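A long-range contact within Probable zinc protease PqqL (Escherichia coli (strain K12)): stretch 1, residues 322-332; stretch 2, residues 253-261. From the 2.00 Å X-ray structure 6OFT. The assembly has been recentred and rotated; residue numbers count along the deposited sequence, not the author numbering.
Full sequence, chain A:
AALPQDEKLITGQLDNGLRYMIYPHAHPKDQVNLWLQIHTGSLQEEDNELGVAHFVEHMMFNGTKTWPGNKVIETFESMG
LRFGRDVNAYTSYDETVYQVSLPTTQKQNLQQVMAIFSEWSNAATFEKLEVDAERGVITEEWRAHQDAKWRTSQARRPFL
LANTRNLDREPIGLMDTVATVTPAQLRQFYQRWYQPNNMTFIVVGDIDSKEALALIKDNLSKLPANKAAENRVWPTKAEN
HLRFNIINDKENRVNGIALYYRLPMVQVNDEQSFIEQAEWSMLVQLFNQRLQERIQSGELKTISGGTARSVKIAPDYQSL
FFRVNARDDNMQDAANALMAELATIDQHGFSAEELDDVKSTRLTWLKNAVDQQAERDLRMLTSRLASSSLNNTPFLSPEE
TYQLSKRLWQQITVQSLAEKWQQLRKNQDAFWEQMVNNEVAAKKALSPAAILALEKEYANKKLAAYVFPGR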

# COMPACT_ATOMS: atom_id res chain seq x y z
N PHE A 322 -10.33 -14.40 -0.17
CA PHE A 322 -10.21 -15.62 -0.98
C PHE A 322 -11.19 -15.48 -2.12
O PHE A 322 -12.39 -15.42 -1.89
CB PHE A 322 -10.46 -16.87 -0.14
CG PHE A 322 -9.55 -16.97 1.07
CD1 PHE A 322 -9.94 -16.46 2.30
CD2 PHE A 322 -8.30 -17.57 0.97
CE1 PHE A 322 -9.09 -16.52 3.41
CE2 PHE A 322 -7.44 -17.64 2.07
CZ PHE A 322 -7.84 -17.12 3.29
N ARG A 323 -10.67 -15.37 -3.35
CA ARG A 323 -11.47 -15.15 -4.54
C ARG A 323 -11.37 -16.26 -5.58
O ARG A 323 -10.30 -16.82 -5.79
CB ARG A 323 -11.09 -13.79 -5.16
CG ARG A 323 -11.88 -13.42 -6.43
CD ARG A 323 -11.44 -12.09 -7.00
NE ARG A 323 -11.68 -10.97 -6.09
CZ ARG A 323 -12.87 -10.40 -5.91
NH1 ARG A 323 -13.94 -10.84 -6.56
NH2 ARG A 323 -13.01 -9.38 -5.06
N VAL A 324 -12.51 -16.57 -6.24
CA VAL A 324 -12.60 -17.50 -7.35
C VAL A 324 -13.30 -16.74 -8.50
O VAL A 324 -14.41 -16.23 -8.31
CB VAL A 324 -13.29 -18.86 -7.02
CG1 VAL A 324 -13.63 -19.63 -8.30
CG2 VAL A 324 -12.41 -19.73 -6.11
N ASN A 325 -12.62 -16.65 -9.66
CA ASN A 325 -13.15 -15.99 -10.85
C ASN A 325 -14.01 -16.96 -11.65
O ASN A 325 -13.60 -18.10 -11.90
CB ASN A 325 -12.03 -15.39 -11.69
CG ASN A 325 -11.13 -14.45 -10.91
OD1 ASN A 325 -9.90 -14.60 -10.91
ND2 ASN A 325 -11.71 -13.49 -10.19
N ALA A 326 -15.22 -16.51 -12.00
CA ALA A 326 -16.20 -17.30 -12.74
C ALA A 326 -15.92 -17.42 -14.23
O ALA A 326 -15.41 -16.49 -14.86
CB ALA A 326 -17.59 -16.76 -12.51
N ARG A 327 -16.27 -18.58 -14.77
CA ARG A 327 -16.21 -18.90 -16.19
C ARG A 327 -17.51 -18.31 -16.74
O ARG A 327 -18.59 -18.82 -16.41
CB ARG A 327 -16.16 -20.43 -16.38
CG ARG A 327 -16.27 -20.89 -17.82
CD ARG A 327 -16.33 -22.41 -17.88
NE ARG A 327 -16.20 -22.91 -19.25
CZ ARG A 327 -15.04 -23.11 -19.87
NH1 ARG A 327 -15.01 -23.57 -21.11
NH2 ARG A 327 -13.89 -22.84 -19.25
N ASP A 328 -17.40 -17.18 -17.47
CA ASP A 328 -18.51 -16.41 -18.04
C ASP A 328 -19.45 -15.85 -16.95
O ASP A 328 -19.04 -14.97 -16.18
CB ASP A 328 -19.29 -17.22 -19.11
CG ASP A 328 -18.45 -17.77 -20.24
OD1 ASP A 328 -17.76 -16.96 -20.92
OD2 ASP A 328 -18.49 -19.01 -20.48
N ASP A 329 -20.68 -16.39 -16.88
CA ASP A 329 -21.76 -16.02 -15.95
C ASP A 329 -22.09 -17.15 -14.97
O ASP A 329 -23.07 -17.06 -14.23
CB ASP A 329 -23.01 -15.62 -16.77
CG ASP A 329 -22.77 -14.50 -17.77
OD1 ASP A 329 -21.83 -13.70 -17.55
OD2 ASP A 329 -23.50 -14.44 -18.77
N ASN A 330 -21.26 -18.20 -14.95
CA ASN A 330 -21.46 -19.37 -14.10
C ASN A 330 -21.08 -19.07 -12.65
O ASN A 330 -20.01 -19.48 -12.17
CB ASN A 330 -20.76 -20.60 -14.70
CG ASN A 330 -21.11 -20.90 -16.15
OD1 ASN A 330 -22.14 -20.45 -16.70
ND2 ASN A 330 -20.25 -21.65 -16.82
N MET A 331 -21.97 -18.36 -11.94
CA MET A 331 -21.79 -17.97 -10.54
C MET A 331 -21.84 -19.15 -9.58
O MET A 331 -21.13 -19.14 -8.56
CB MET A 331 -22.77 -16.86 -10.12
CG MET A 331 -22.70 -15.60 -11.00
SD MET A 331 -21.06 -14.85 -11.14
CE MET A 331 -20.99 -13.95 -9.60
N GLN A 332 -22.63 -20.18 -9.90
CA GLN A 332 -22.77 -21.39 -9.08
C GLN A 332 -21.47 -22.19 -9.01
O GLN A 332 -21.06 -22.60 -7.93
CB GLN A 332 -23.94 -22.26 -9.56
CG GLN A 332 -24.44 -23.26 -8.52
CD GLN A 332 -25.20 -22.59 -7.40
OE1 GLN A 332 -26.22 -21.92 -7.62
NE2 GLN A 332 -24.73 -22.77 -6.18
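Stretch 2, residues 253-261: RVNGIALYY

Gly256 is the unusual point of this contact: it lies nearly fully extended (phi/psi 178/-174) directly against Asn325, with the two CA atoms 4.3 Å apart, and a CB in ideal position on it would fall 2.8 Å from Val324 O, a clash. With this backbone, there is no room for a side chain at Gly256. Gly256 to Tyr261 lie in a β-strand that continues later in the chain, running antiparallel to the strand that carries Phe322 to Asn325, with 179° between the two N-to-C directions and a closest axial approach of 4.6 Å. Phe322 pairs with Leu259 and Val324 with Ile257 as hydrogen-bonded pairs: Phe322 N to Leu259 O is 2.8 Å, Leu259 N to Phe322 O 2.9 Å, Val324 N to Ile257 O 3.0 Å and Ile257 N to Val324 O 3.1 Å. Between them sits the non-hydrogen-bonded pair Arg323-Ala258, CA to CA 4.1 Å, where Ala258 CA approaches Phe322 O at 3.2 Å in a CA-H...O contact. The side chains of Phe322, Val324, Ile257 and Leu259 share one sheet face; those of Arg323, Asn325 and Ala258 occupy the other. There the Arg323 guanidinium lies with one face over Ala258, CZ to CB 3.7 Å, and its NH2 makes a weak hydrogen bond to Tyr260 OH at 2.8 Å. Phe322 and Tyr261 meet edge to edge, CE1 to CD2 4.0 Å. Next to Gly256, Asn255 has an extended backbone (-95/147) and bonds twice: its O accepts from Ala326 N at 2.8 Å, while its ND2 donates almost linearly to Asp328 O at 2.9 Å, reaching the type II' turn from Arg327 to Asn330. Beyond that turn, Met331 folds its side chain back (chi1, chi2 and chi3 all m), placing CE 3.4 Å from Gly256 O and SD 4.0 Å from Asn255 CB. The contact buries 681 Å² between the two stretches, both sides summed.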

# COMPACT_ATOMS: atom_id res chain seq x y z
N ARG A 253 -14.62 -6.43 -15.99
CA ARG A 253 -14.34 -7.49 -16.95
C ARG A 253 -14.42 -8.93 -16.40
O ARG A 253 -14.55 -9.87 -17.19
CB ARG A 253 -12.97 -7.26 -17.63
CG ARG A 253 -11.77 -7.31 -16.69
CD ARG A 253 -10.46 -7.37 -17.46
NE ARG A 253 -9.42 -8.08 -16.71
CZ ARG A 253 -9.15 -9.37 -16.84
NH1 ARG A 253 -9.83 -10.12 -17.70
NH2 ARG A 253 -8.19 -9.93 -16.11
N VAL A 254 -14.35 -9.11 -15.07
CA VAL A 254 -14.34 -10.44 -14.44
C VAL A 254 -15.49 -10.63 -13.44
O VAL A 254 -15.68 -9.81 -12.54
CB VAL A 254 -12.94 -10.72 -13.81
CG1 VAL A 254 -12.94 -12.01 -12.99
CG2 VAL A 254 -11.84 -10.77 -14.87
N ASN A 255 -16.25 -11.72 -13.61
CA ASN A 255 -17.32 -12.10 -12.69
C ASN A 255 -16.72 -13.08 -11.69
O ASN A 255 -15.82 -13.82 -12.05
CB ASN A 255 -18.51 -12.72 -13.42
CG ASN A 255 -19.22 -11.75 -14.34
OD1 ASN A 255 -19.41 -10.56 -14.04
ND2 ASN A 255 -19.63 -12.25 -15.49
N GLY A 256 -17.20 -13.05 -10.45
CA GLY A 256 -16.68 -13.96 -9.44
C GLY A 256 -17.27 -13.80 -8.05
O GLY A 256 -18.20 -13.03 -7.84
N ILE A 257 -16.69 -14.56 -7.11
CA ILE A 257 -17.10 -14.59 -5.71
C ILE A 257 -15.86 -14.52 -4.81
O ILE A 257 -14.84 -15.11 -5.12
CB ILE A 257 -18.02 -15.83 -5.41
CG1 ILE A 257 -18.63 -15.77 -3.98
CG2 ILE A 257 -17.30 -17.18 -5.69
CD1 ILE A 257 -19.84 -16.68 -3.71
N ALA A 258 -15.96 -13.77 -3.71
CA ALA A 258 -14.86 -13.66 -2.77
C ALA A 258 -15.37 -13.63 -1.32
O ALA A 258 -16.45 -13.11 -1.05
CB ALA A 258 -14.04 -12.41 -3.07
N LEU A 259 -14.58 -14.19 -0.43
CA LEU A 259 -14.83 -14.09 1.03
C LEU A 259 -13.71 -13.22 1.62
O LEU A 259 -12.56 -13.54 1.36
CB LEU A 259 -14.83 -15.47 1.68
CG LEU A 259 -14.89 -15.47 3.21
CD1 LEU A 259 -16.11 -14.74 3.71
CD2 LEU A 259 -14.87 -16.88 3.76
N TYR A 260 -14.05 -12.14 2.29
CA TYR A 260 -13.10 -11.21 2.90
C TYR A 260 -13.17 -11.31 4.41
O TYR A 260 -14.27 -11.30 4.97
CB TYR A 260 -13.47 -9.76 2.53
CG TYR A 260 -13.11 -9.32 1.12
CD1 TYR A 260 -13.90 -9.69 0.04
CD2 TYR A 260 -12.06 -8.44 0.90
CE1 TYR A 260 -13.61 -9.25 -1.25
CE2 TYR A 260 -11.75 -8.00 -0.39
CZ TYR A 260 -12.51 -8.43 -1.47
OH TYR A 260 -12.21 -8.01 -2.74
N TYR A 261 -12.03 -11.41 5.03
CA TYR A 261 -11.90 -11.39 6.50
C TYR A 261 -11.16 -10.09 6.86
O TYR A 261 -10.34 -9.69 6.07
CB TYR A 261 -11.13 -12.61 7.01
CG TYR A 261 -11.87 -13.92 6.98
CD1 TYR A 261 -12.81 -14.23 7.93
CD2 TYR A 261 -11.60 -14.86 6.01
CE1 TYR A 261 -13.49 -15.44 7.92
CE2 TYR A 261 -12.26 -16.07 5.98
CZ TYR A 261 -13.22 -16.36 6.93
OH TYR A 261 -13.88 -17.53 6.94